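PDB 5VGU: microcompartments protein from Halothece sp. PCC 7418, which probably forms hexameric building blocks of the beta-carboxysome shell, alone or mixed with the related subunit CcmK3. Local coordinates for residues Ser8-Gly13 and Arg42-Ile47. Residues are numbered along the deposited sequence; the frame is centred on the assembly and turned at random.
Sequences SLETKG and RFTIII
E10 reaches over the neighbouring strand between R42 and T44, its CG anti to the backbone N (chi1 -175°) and the chain extended beyond it. OE2 takes two bonds from the flank of the R42 guanidinium: NE at 2.8 Å approaches along the anti lone pair, NH2 at 2.7 Å from above the carboxylate plane. Both bonds are bent, since NE and NH2 converge on one oxygen, which lies in the guanidinium plane; the carboxylate plane is turned 65° from it. R42 turns back to it through a bend at chi3 (57°). The other oxygen, OE1, accepts from T44 OG1 at 2.8 Å, again from above the plane, and also from the backbone N of F14 of a neighbouring subunit. An alanine at E10 would probably leave the buried R42 guanidinium without its main counter-charge and loosen that subunit contact. Beneath these groups, strands 5-12 and 42-49 run antiparallel as the central pair of the four-stranded BMC-domain sheet. L9 and I45 form one hydrogen-bonded pair (I45 N to L9 O 2.9 Å), T11 and F43 the next (T11 N to F43 O 2.9 Å). S8 OG lies against T44 CG2, on the same face as E10. The opposite face carries L9, T11, F43 and I45; helices 14-27 and 51-65 pack on it, L9 touching both. T11 OG1, in the crowded position between N and the carbonyl carbon, donates to G13 O (2.8 Å) where the strand ends, and F43 CD1 rests 3.6 Å from G13 C. K12 and R42 cross at about a right angle, K12 CD touching R42 CG at 3.9 Å, while K12 NZ is hydrogen-bonded to S40 O.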
# COMPACT_ATOMS: atom_id res chain seq x y z
N SER A 8 -8.59 -5.42 -20.24
CA SER A 8 -7.99 -4.80 -19.08
C SER A 8 -6.92 -3.84 -19.55
O SER A 8 -6.09 -4.19 -20.40
CB SER A 8 -7.40 -5.85 -18.12
OG SER A 8 -6.84 -5.22 -16.97
N LEU A 9 -6.92 -2.65 -18.96
CA LEU A 9 -6.00 -1.59 -19.30
C LEU A 9 -5.52 -0.93 -18.02
O LEU A 9 -6.32 -0.67 -17.12
CB LEU A 9 -6.69 -0.58 -20.24
CG LEU A 9 -5.92 0.65 -20.70
CD1 LEU A 9 -6.43 1.07 -22.06
CD2 LEU A 9 -6.08 1.79 -19.71
N GLU A 10 -4.23 -0.61 -17.96
CA GLU A 10 -3.62 -0.07 -16.76
C GLU A 10 -2.79 1.16 -17.12
O GLU A 10 -1.98 1.11 -18.05
CB GLU A 10 -2.76 -1.16 -16.08
CG GLU A 10 -2.14 -0.81 -14.75
CD GLU A 10 -1.51 -2.03 -14.08
OE1 GLU A 10 -2.20 -3.07 -13.98
OE2 GLU A 10 -0.33 -1.93 -13.66
N THR A 11 -3.00 2.26 -16.38
CA THR A 11 -2.31 3.51 -16.61
C THR A 11 -1.48 3.92 -15.40
O THR A 11 -1.74 3.51 -14.27
CB THR A 11 -3.28 4.66 -16.93
OG1 THR A 11 -4.13 4.92 -15.80
CG2 THR A 11 -4.15 4.35 -18.13
N LYS A 12 -0.50 4.77 -15.65
CA LYS A 12 0.13 5.54 -14.59
C LYS A 12 -0.74 6.76 -14.33
O LYS A 12 -0.93 7.59 -15.23
CB LYS A 12 1.55 5.94 -14.99
CG LYS A 12 2.37 6.58 -13.86
CD LYS A 12 2.77 5.55 -12.81
CE LYS A 12 3.94 6.05 -11.98
NZ LYS A 12 4.56 4.93 -11.21
N GLY A 13 -1.28 6.86 -13.12
CA GLY A 13 -2.15 7.96 -12.74
C GLY A 13 -3.61 7.65 -12.98
O GLY A 13 -3.99 6.92 -13.90
N ARG A 42 -0.50 3.32 -10.15
CA ARG A 42 -1.07 2.66 -11.32
C ARG A 42 -2.50 2.19 -11.01
O ARG A 42 -2.81 1.80 -9.87
CB ARG A 42 -0.17 1.51 -11.77
CG ARG A 42 1.04 2.09 -12.51
CD ARG A 42 2.16 1.11 -12.74
NE ARG A 42 1.73 -0.07 -13.49
CZ ARG A 42 2.53 -0.77 -14.28
NH1 ARG A 42 3.79 -0.39 -14.47
NH2 ARG A 42 2.07 -1.83 -14.90
N PHE A 43 -3.36 2.30 -12.01
CA PHE A 43 -4.78 1.99 -11.90
C PHE A 43 -5.16 1.09 -13.06
O PHE A 43 -4.74 1.32 -14.20
CB PHE A 43 -5.63 3.25 -11.91
CG PHE A 43 -5.43 4.13 -10.70
CD1 PHE A 43 -4.39 5.03 -10.65
CD2 PHE A 43 -6.28 4.04 -9.62
CE1 PHE A 43 -4.19 5.82 -9.54
CE2 PHE A 43 -6.10 4.85 -8.50
CZ PHE A 43 -5.05 5.74 -8.47
N THR A 44 -5.93 0.04 -12.77
CA THR A 44 -6.38 -0.93 -13.75
C THR A 44 -7.89 -0.81 -13.91
O THR A 44 -8.61 -0.74 -12.92
CB THR A 44 -6.04 -2.38 -13.31
OG1 THR A 44 -4.71 -2.45 -12.79
CG2 THR A 44 -6.20 -3.36 -14.44
N ILE A 45 -8.38 -0.85 -15.15
CA ILE A 45 -9.81 -0.93 -15.37
C ILE A 45 -10.10 -2.20 -16.17
O ILE A 45 -9.26 -2.69 -16.92
CB ILE A 45 -10.39 0.31 -16.09
CG1 ILE A 45 -9.55 0.69 -17.32
CG2 ILE A 45 -10.51 1.47 -15.09
CD1 ILE A 45 -10.16 1.79 -18.15
N ILE A 46 -11.32 -2.71 -16.00
CA ILE A 46 -11.75 -3.98 -16.58
C ILE A 46 -13.10 -3.76 -17.26
O ILE A 46 -14.05 -3.29 -16.64
CB ILE A 46 -11.87 -5.10 -15.53
CG1 ILE A 46 -10.52 -5.33 -14.82
CG2 ILE A 46 -12.34 -6.39 -16.17
CD1 ILE A 46 -10.37 -4.55 -13.57
N ILE A 47 -13.19 -4.15 -18.52
CA ILE A 47 -14.44 -4.09 -19.25
C ILE A 47 -14.81 -5.50 -19.69
O ILE A 47 -13.95 -6.36 -19.83
CB ILE A 47 -14.40 -3.15 -20.48
CG1 ILE A 47 -13.27 -3.54 -21.43
CG2 ILE A 47 -14.26 -1.71 -20.06
CD1 ILE A 47 -13.31 -2.84 -22.78